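Local coordinates for protein PlzA (Borrelia burgdorferi, PDB 7MIE) that binds the second messenger cyclic di-GMP through a PilZ-type domain and probably acts as a signalling receptor for it, at residues 121-126 / 139-144; 83-88 / 135-140. All blocks are in the same frame, centred on the assembly; numbering follows the deposited sequence. Where two conformers were deposited one is given.

Interaction 1: 121-126 / 139-144. With EDO (1,2-ethanediol), chain F.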
ATOM      1  N   VAL A 121     -12.340  13.929   9.787  1.00 23.68           N
ATOM      2  CA  VAL A 121     -12.245  12.468   9.848  1.00 23.63           C
ATOM      3  C   VAL A 121     -12.433  11.960  11.275  1.00 24.78           C
ATOM      4  O   VAL A 121     -12.282  12.707  12.267  1.00 24.59           O
ATOM      5  CB  VAL A 121     -10.899  11.962   9.284  1.00 23.54           C
ATOM      6  CG1 VAL A 121     -10.726  12.311   7.793  1.00 24.25           C
ATOM      7  CG2 VAL A 121      -9.722  12.439  10.139  1.00 25.01           C
ATOM      8  N   LYS A 122     -12.762  10.670  11.392  1.00 25.13           N
ATOM      9  CA  LYS A 122     -12.825  10.029  12.699  1.00 27.52           C
ATOM     10  C   LYS A 122     -12.015   8.738  12.638  1.00 25.65           C
ATOM     11  O   LYS A 122     -11.989   8.039  11.605  1.00 24.97           O
ATOM     12  CB  LYS A 122     -14.278   9.796  13.130  1.00 29.66           C
ATOM     13  CG  LYS A 122     -15.117   8.914  12.231  1.00 36.92           C
ATOM     14  CD  LYS A 122     -16.405   8.406  12.894  1.00 41.72           C
ATOM     15  CE  LYS A 122     -16.896   7.125  12.248  1.00 45.98           C
ATOM     16  NZ  LYS A 122     -18.355   6.901  12.425  1.00 53.88           N
ATOM     17  N   LEU A 123     -11.338   8.429  13.741  1.00 24.30           N
ATOM     18  CA  LEU A 123     -10.506   7.240  13.785  1.00 23.50           C
ATOM     19  C   LEU A 123     -11.399   6.011  13.946  1.00 24.69           C
ATOM     20  O   LEU A 123     -12.162   5.936  14.908  1.00 25.67           O
ATOM     21  CB  LEU A 123      -9.555   7.354  14.985  1.00 23.03           C
ATOM     22  CG  LEU A 123      -8.566   6.190  15.166  1.00 23.10           C
ATOM     23  CD1 LEU A 123      -7.549   6.169  14.019  1.00 22.43           C
ATOM     24  CD2 LEU A 123      -7.826   6.353  16.507  1.00 24.72           C
ATOM     25  N   LEU A 124     -11.242   5.019  13.062  1.00 23.63           N
ATOM     26  CA  LEU A 124     -12.016   3.782  13.188  1.00 25.33           C
ATOM     27  C   LEU A 124     -11.221   2.680  13.877  1.00 25.72           C
ATOM     28  O   LEU A 124     -11.810   1.847  14.592  1.00 28.26           O
ATOM     29  CB  LEU A 124     -12.482   3.263  11.819  1.00 26.15           C
ATOM     30  CG  LEU A 124     -13.436   4.167  11.047  1.00 29.69           C
ATOM     31  CD1 LEU A 124     -13.864   3.469   9.745  1.00 29.44           C
ATOM     32  CD2 LEU A 124     -14.660   4.497  11.889  1.00 32.15           C
ATOM     33  N   SER A 125      -9.921   2.605  13.585  1.00 23.20           N
ATOM     34  CA  SER A 125      -9.075   1.524  14.046  1.00 23.27           C
ATOM     35  C   SER A 125      -7.630   1.976  13.938  1.00 21.45           C
ATOM     36  O   SER A 125      -7.364   2.910  13.179  1.00 21.40           O
ATOM     37  CB  SER A 125      -9.279   0.301  13.129  1.00 25.62           C
ATOM     38  OG  SER A 125      -8.594  -0.816  13.716  1.00 28.92           O
ATOM     39  N   ALA A 126      -6.716   1.303  14.660  1.00 21.21           N
ATOM     40  CA  ALA A 126      -5.287   1.570  14.590  1.00 21.79           C
ATOM     41  C   ALA A 126      -4.525   0.294  14.919  1.00 22.56           C
ATOM     42  O   ALA A 126      -5.020  -0.567  15.677  1.00 23.56           O
ATOM     43  CB  ALA A 126      -4.936   2.655  15.593  1.00 23.75           C
ATOM     44  N   LEU A 139      -3.322   4.005  10.848  0.50 21.09           N
ATOM     45  CA  LEU A 139      -4.605   4.528  11.321  0.50 20.74           C
ATOM     46  C   LEU A 139      -5.652   4.482  10.215  0.50 20.78           C
ATOM     47  O   LEU A 139      -5.462   5.158   9.194  0.50 19.15           O
ATOM     48  CB  LEU A 139      -4.448   6.008  11.687  0.50 21.22           C
ATOM     49  CG  LEU A 139      -3.902   6.334  13.080  0.50 21.12           C
ATOM     50  CD1 LEU A 139      -2.462   5.889  13.210  0.50 21.18           C
ATOM     51  CD2 LEU A 139      -4.027   7.822  13.369  0.50 22.34           C
ATOM     52  N   THR A 140      -6.793   3.830  10.499  1.00 19.95           N
ATOM     53  CA  THR A 140      -7.900   3.847   9.552  1.00 20.84           C
ATOM     54  C   THR A 140      -8.790   5.026   9.923  1.00 21.26           C
ATOM     55  O   THR A 140      -9.290   5.078  11.070  1.00 21.42           O
ATOM     56  CB  THR A 140      -8.669   2.521   9.634  1.00 23.01           C
ATOM     57  OG1 THR A 140      -7.823   1.389   9.393  1.00 22.95           O
ATOM     58  CG2 THR A 140      -9.877   2.498   8.701  1.00 23.36           C
ATOM     59  N   LEU A 141      -8.973   5.949   8.988  1.00 21.03           N
ATOM     60  CA  LEU A 141      -9.696   7.190   9.216  1.00 22.07           C
ATOM     61  C   LEU A 141     -10.868   7.272   8.241  1.00 23.74           C
ATOM     62  O   LEU A 141     -10.663   7.178   7.030  1.00 24.61           O
ATOM     63  CB  LEU A 141      -8.742   8.369   9.002  1.00 23.26           C
ATOM     64  CG  LEU A 141      -7.585   8.439  10.004  1.00 25.01           C
ATOM     65  CD1 LEU A 141      -6.478   9.316   9.438  1.00 27.82           C
ATOM     66  CD2 LEU A 141      -8.108   9.032  11.317  1.00 24.58           C
ATOM     67  N   GLU A 142     -12.062   7.546   8.783  1.00 25.02           N
ATOM     68  CA  GLU A 142     -13.252   7.688   7.960  1.00 25.21           C
ATOM     69  C   GLU A 142     -13.546   9.168   7.706  1.00 25.11           C
ATOM     70  O   GLU A 142     -13.519   9.987   8.623  1.00 24.79           O
ATOM     71  CB  GLU A 142     -14.426   7.047   8.706  1.00 29.48           C
ATOM     72  CG  GLU A 142     -15.744   7.216   7.947  1.00 34.29           C
ATOM     73  CD  GLU A 142     -16.870   6.378   8.518  1.00 42.47           C
ATOM     74  OE1 GLU A 142     -17.849   6.974   8.997  1.00 47.44           O
ATOM     75  OE2 GLU A 142     -16.750   5.136   8.485  1.00 44.90           O
ATOM     76  N   PHE A 143     -13.866   9.508   6.448  1.00 23.94           N
ATOM     77  CA  PHE A 143     -14.309  10.833   6.045  1.00 27.29           C
ATOM     78  C   PHE A 143     -15.689  11.121   6.641  1.00 28.84           C
ATOM     79  O   PHE A 143     -16.622  10.360   6.450  1.00 30.88           O
ATOM     80  CB  PHE A 143     -14.320  10.914   4.513  1.00 29.51           C
ATOM     81  CG  PHE A 143     -12.925  10.986   3.928  1.00 30.94           C
ATOM     82  CD1 PHE A 143     -12.174  12.157   4.010  1.00 34.91           C
ATOM     83  CD2 PHE A 143     -12.352   9.872   3.340  1.00 33.13           C
ATOM     84  CE1 PHE A 143     -10.887  12.220   3.490  1.00 33.49           C
ATOM     85  CE2 PHE A 143     -11.066   9.919   2.812  1.00 32.99           C
ATOM     86  CZ  PHE A 143     -10.340  11.103   2.892  1.00 35.46           C
ATOM     87  N   LEU A 144     -15.820  12.218   7.373  1.00 28.40           N
ATOM     88  CA  LEU A 144     -17.107  12.605   7.941  1.00 33.23           C
ATOM     89  C   LEU A 144     -17.934  13.483   6.988  1.00 36.84           C
ATOM     90  O   LEU A 144     -19.119  13.709   7.215  1.00 42.44           O
ATOM     91  CB  LEU A 144     -16.877  13.260   9.306  1.00 31.95           C
ATOM     92  CG  LEU A 144     -16.411  12.288  10.396  1.00 35.35           C
ATOM     93  CD1 LEU A 144     -16.203  13.002  11.721  1.00 34.56           C
ATOM     94  CD2 LEU A 144     -17.392  11.120  10.573  1.00 35.82           C
TER
HETATM   95  C1  EDO F 305      -4.911  -0.500  10.753  1.00 40.26           C
HETATM   96  O1  EDO F 305      -5.639   0.727  10.924  1.00 32.01           O
HETATM   97  C2  EDO F 305      -5.439  -1.720  11.372  1.00 44.98           C
HETATM   98  O2  EDO F 305      -6.506  -1.431  12.255  1.00 51.21           O
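Lys122 and Glu142 form an antiparallel hydrogen-bonded pair, and their side chains run alongside each other on one face of the sheet. Glu142 N reaches Lys122 O at 2.9 Å, and Lys122 N bonds Glu142 O. CG of Lys122 stands between its own backbone N and carbonyl carbon (chi1 60°), and the chain then runs out extended. This brings Lys122 NZ to a salt bridge with Glu142 OE1, at a long 3.5 Å. Leu144 crosses the lysine chain at about a right angle, with Leu144 CD2 3.6 Å from Lys122 CG. The other carboxylate oxygen, Glu142 OE2, meets Leu124 CD1 at 3.6 Å.

On the opposite face Leu123 CG is anti to its backbone N (chi1 -178°). Leu123 CD1 thereby extends across to Leu139 CG (3.8 Å), in one of the two conformers of Leu139, and also touches Leu141 CD2. Val121 divides its branches: CG2 packs on Leu141 CD2, while CG1 meets Phe143 CD1 obliquely. Leu89 of helix 88-94 also packs on Leu123.

Leu124 N bonds Thr140 O at 2.8 Å, and Thr140 N bonds Ser125 O. Ser125 OG donates to O2 of an ethanediol, probably from the crystallisation liquor, at 2.6 Å. Leu124 and Ser125 thus both face Thr140, a classic beta bulge in the hairpin of strands 119-131 and 134-143.

Interaction 2: 83-88 / 135-140. With EDO (1,2-ethanediol), chain F.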
ATOM      1  N   PHE A  83       1.804   6.960  10.588  1.00 20.32           N
ATOM      2  CA  PHE A  83       2.509   7.966  11.385  1.00 21.65           C
ATOM      3  C   PHE A  83       3.514   7.286  12.304  1.00 21.61           C
ATOM      4  O   PHE A  83       3.352   6.125  12.688  1.00 22.50           O
ATOM      5  CB  PHE A  83       1.502   8.735  12.260  1.00 22.13           C
ATOM      6  CG  PHE A  83       0.542   9.634  11.517  1.00 23.90           C
ATOM      7  CD1 PHE A  83       0.948  10.881  11.048  1.00 23.92           C
ATOM      8  CD2 PHE A  83      -0.752   9.192  11.251  1.00 25.67           C
ATOM      9  CE1 PHE A  83       0.054  11.683  10.342  1.00 25.13           C
ATOM     10  CE2 PHE A  83      -1.633   9.996  10.544  1.00 26.21           C
ATOM     11  CZ  PHE A  83      -1.231  11.241  10.113  1.00 25.80           C
ATOM     12  N   GLN A  84       4.496   8.073  12.763  1.00 23.35           N
ATOM     13  CA  GLN A  84       5.351   7.563  13.838  1.00 25.54           C
ATOM     14  C   GLN A  84       4.507   7.302  15.085  1.00 24.72           C
ATOM     15  O   GLN A  84       3.527   7.982  15.330  1.00 24.56           O
ATOM     16  CB  GLN A  84       6.391   8.602  14.263  1.00 27.77           C
ATOM     17  CG  GLN A  84       7.379   8.921  13.161  1.00 31.86           C
ATOM     18  CD  GLN A  84       8.372   9.976  13.605  1.00 35.83           C
ATOM     19  OE1 GLN A  84       8.021  10.997  14.203  1.00 39.74           O
ATOM     20  NE2 GLN A  84       9.631   9.728  13.308  1.00 41.45           N
ATOM     21  N   GLU A  85       4.920   6.333  15.889  1.00 26.29           N
ATOM     22  CA  GLU A  85       4.228   6.045  17.141  1.00 28.55           C
ATOM     23  C   GLU A  85       4.324   7.257  18.075  1.00 29.07           C
ATOM     24  O   GLU A  85       5.292   8.017  17.983  1.00 27.87           O
ATOM     25  CB  GLU A  85       4.844   4.794  17.758  1.00 33.24           C
ATOM     26  CG  GLU A  85       4.191   4.319  19.037  1.00 38.63           C
ATOM     27  CD  GLU A  85       4.892   3.099  19.632  1.00 41.81           C
ATOM     28  OE1 GLU A  85       4.286   1.980  19.595  1.00 41.75           O
ATOM     29  OE2 GLU A  85       6.070   3.244  20.054  1.00 44.24           O
ATOM     30  N   ASP A  86       3.332   7.409  18.982  1.00 28.17           N
ATOM     31  CA  ASP A  86       3.347   8.419  20.043  1.00 29.52           C
ATOM     32  C   ASP A  86       3.263   9.832  19.469  1.00 29.44           C
ATOM     33  O   ASP A  86       3.837  10.762  20.036  1.00 30.58           O
ATOM     34  CB  ASP A  86       4.593   8.294  20.941  1.00 32.61           C
ATOM     35  CG  ASP A  86       4.321   8.787  22.361  1.00 37.26           C
ATOM     36  OD1 ASP A  86       3.149   9.140  22.651  1.00 33.21           O
ATOM     37  OD2 ASP A  86       5.278   8.803  23.187  1.00 39.85           O
ATOM     38  N   THR A  87       2.583  10.005  18.322  1.00 27.65           N
ATOM     39  CA  THR A  87       2.332  11.320  17.728  1.00 27.09           C
ATOM     40  C   THR A  87       0.812  11.524  17.614  1.00 27.70           C
ATOM     41  O   THR A  87       0.157  11.946  18.590  1.00 29.33           O
ATOM     42  CB  THR A  87       3.149  11.547  16.435  1.00 27.55           C
ATOM     43  OG1 THR A  87       2.717  10.638  15.414  1.00 27.43           O
ATOM     44  CG2 THR A  87       4.639  11.330  16.622  1.00 27.69           C
ATOM     45  N   VAL A  88       0.233  11.099  16.479  1.00 26.61           N
ATOM     46  CA  VAL A  88      -1.149  11.388  16.136  1.00 25.83           C
ATOM     47  C   VAL A  88      -2.090  10.561  17.009  1.00 24.68           C
ATOM     48  O   VAL A  88      -3.151  11.033  17.396  1.00 25.78           O
ATOM     49  CB  VAL A  88      -1.368  11.191  14.620  1.00 25.13           C
ATOM     50  CG1 VAL A  88      -2.842  11.221  14.228  1.00 28.01           C
ATOM     51  CG2 VAL A  88      -0.623  12.317  13.874  1.00 25.98           C
ATOM     52  N   GLU A 135       9.135   2.692  15.491  1.00 38.90           N
ATOM     53  CA  GLU A 135       7.782   2.192  15.670  1.00 35.69           C
ATOM     54  C   GLU A 135       6.810   3.134  14.980  1.00 29.96           C
ATOM     55  O   GLU A 135       6.991   4.355  14.998  1.00 29.17           O
ATOM     56  CB  GLU A 135       7.374   2.172  17.144  1.00 38.21           C
ATOM     57  CG  GLU A 135       8.341   1.426  18.049  1.00 46.51           C
ATOM     58  CD  GLU A 135       8.640  -0.000  17.620  1.00 54.57           C
ATOM     59  OE1 GLU A 135       7.708  -0.671  17.091  1.00 54.47           O
ATOM     60  OE2 GLU A 135       9.812  -0.438  17.800  1.00 62.36           O
ATOM     61  N   TYR A 136       5.745   2.529  14.442  1.00 26.98           N
ATOM     62  CA  TYR A 136       4.764   3.245  13.648  1.00 25.32           C
ATOM     63  C   TYR A 136       3.364   2.810  14.034  1.00 22.58           C
ATOM     64  O   TYR A 136       3.145   1.722  14.583  1.00 24.31           O
ATOM     65  CB  TYR A 136       4.962   2.978  12.139  1.00 25.55           C
ATOM     66  CG  TYR A 136       6.263   3.522  11.607  1.00 29.37           C
ATOM     67  CD1 TYR A 136       6.360   4.826  11.138  1.00 30.69           C
ATOM     68  CD2 TYR A 136       7.413   2.761  11.670  1.00 33.67           C
ATOM     69  CE1 TYR A 136       7.573   5.346  10.706  1.00 34.91           C
ATOM     70  CE2 TYR A 136       8.642   3.271  11.260  1.00 37.24           C
ATOM     71  CZ  TYR A 136       8.717   4.563  10.762  1.00 38.00           C
ATOM     72  OH  TYR A 136       9.925   5.066  10.359  1.00 39.45           O
ATOM     73  N   ASN A 137       2.398   3.678  13.699  1.00 22.64           N
ATOM     74  CA  ASN A 137       0.990   3.296  13.754  1.00 21.58           C
ATOM     75  C   ASN A 137       0.391   3.418  12.358  1.00 22.04           C
ATOM     76  O   ASN A 137       0.720   4.333  11.603  1.00 22.19           O
ATOM     77  CB  ASN A 137       0.151   4.188  14.684  1.00 21.81           C
ATOM     78  CG  ASN A 137       0.552   4.069  16.150  1.00 23.66           C
ATOM     79  OD1 ASN A 137       0.832   5.090  16.798  1.00 23.29           O
ATOM     80  ND2 ASN A 137       0.547   2.866  16.722  1.00 24.72           N
ATOM     81  N   LEU A 138      -0.534   2.492  12.076  1.00 21.53           N
ATOM     82  CA  LEU A 138      -1.340   2.546  10.846  1.00 21.70           C
ATOM     83  C   LEU A 138      -2.765   2.867  11.295  1.00 20.79           C
ATOM     84  O   LEU A 138      -3.346   2.101  12.082  1.00 24.15           O
ATOM     85  CB  LEU A 138      -1.267   1.173  10.166  1.00 21.48           C
ATOM     86  CG  LEU A 138      -2.040   1.051   8.836  1.00 23.93           C
ATOM     87  CD1 LEU A 138      -1.405   1.924   7.765  1.00 21.98           C
ATOM     88  CD2 LEU A 138      -2.049  -0.383   8.356  1.00 24.50           C
ATOM     89  N   LEU A 139      -3.322   4.005  10.848  0.50 21.09           N
ATOM     90  CA  LEU A 139      -4.605   4.528  11.321  0.50 20.74           C
ATOM     91  C   LEU A 139      -5.652   4.482  10.215  0.50 20.78           C
ATOM     92  O   LEU A 139      -5.462   5.158   9.194  0.50 19.15           O
ATOM     93  CB  LEU A 139      -4.448   6.008  11.687  0.50 21.22           C
ATOM     94  CG  LEU A 139      -3.902   6.334  13.080  0.50 21.12           C
ATOM     95  CD1 LEU A 139      -2.462   5.889  13.210  0.50 21.18           C
ATOM     96  CD2 LEU A 139      -4.027   7.822  13.369  0.50 22.34           C
ATOM     97  N   THR A 140      -6.793   3.830  10.499  1.00 19.95           N
ATOM     98  CA  THR A 140      -7.900   3.847   9.552  1.00 20.84           C
ATOM     99  C   THR A 140      -8.790   5.026   9.923  1.00 21.26           C
ATOM    100  O   THR A 140      -9.290   5.078  11.070  1.00 21.42           O
ATOM    101  CB  THR A 140      -8.669   2.521   9.634  1.00 23.01           C
ATOM    102  OG1 THR A 140      -7.823   1.389   9.393  1.00 22.95           O
ATOM    103  CG2 THR A 140      -9.877   2.498   8.701  1.00 23.36           C
TER
HETATM  104  C1  EDO F 305      -4.911  -0.500  10.753  1.00 40.26           C
HETATM  105  O1  EDO F 305      -5.639   0.727  10.924  1.00 32.01           O
HETATM  106  C2  EDO F 305      -5.439  -1.720  11.372  1.00 44.98           C
HETATM  107  O2  EDO F 305      -6.506  -1.431  12.255  1.00 51.21           O
HETATM  108  O   HOH W   1       0.834   7.873  16.461  1.00 26.27           O
HETATM  109  O   HOH W   2      10.402   7.326  12.319  1.00 49.00           O
HETATM  110  O   HOH W   3       1.240   2.682  19.427  1.00 31.20           O
HETATM  111  O   HOH W   4       4.218   0.865  17.164  1.00 40.06           O
HETATM  112  O   HOH W   5       1.134   5.748  19.572  1.00 29.30           O
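The end of strand 78-84 pairs antiparallel with strand 134-143, then turns away into helix 88-94. Phe83 and Asn137 form the hydrogen-bonded pair. Asn137 N meets Phe83 O at 2.8 Å, and Phe83 N bonds Asn137 O. Two residues on, Glu85 N bonds Glu135 O at 3.0 Å, but from above the carbonyl plane, 42° out of it. Tyr136 CB also touches Phe83 O, and that oxygen lies at the edge of the tyrosine ring, near its plane.

The Glu85 side chain starts anti to its backbone N (chi1 -177°) and stays extended. It runs beside Glu135, and Glu85 OE2 comes to 3.4 Å from Glu135 CB. The Glu135 chain bends at its second torsion, and its OE1 is bonded to Ser130 OG. The two carboxylates are not in contact.

At the turn between strand and helix, Thr87 occupies the N-cap position. Its OG1 donates to Gln84 O (2.8 Å) and ties the turn back to the strand end. Asn137 OD1 accepts from two waters: one also donates to Gln84 O, the other accepts from Asp86 N. A third water accepts from Asn137 ND2 and donates to Glu85 OE1; ND2 is bonded to Ser127 O as well.

On the buried side, Leu139 CD2, in the conformer described here, packs on Val88 CG1 (3.7 Å) and on Phe83 CD2 (4.1 Å). Val88 CG2 lies 3.5 Å above one face of the Phe83 ring, offset toward its rim.

Interactions 1 and 2 lie in one antiparallel sheet, with centres about 13 Å apart. Strand 134-143 serves both and is the neighbour of strand 119-131 in interaction 1 and of strand 78-84 in interaction 2. Along the chain, 83-88 comes first, then 121-126, and 135-140 and 139-144 overlap at Leu139 and Thr140. Interaction 1 is local to a hairpin, whereas interaction 2 joins segments 47 residues apart. Leu139 links their apolar sides, and the same ethanediol touches both. Both contacts lie away from the residues that bind cyclic di-GMP. Both join strands of the sheet built from the PilZN3 part of the chain.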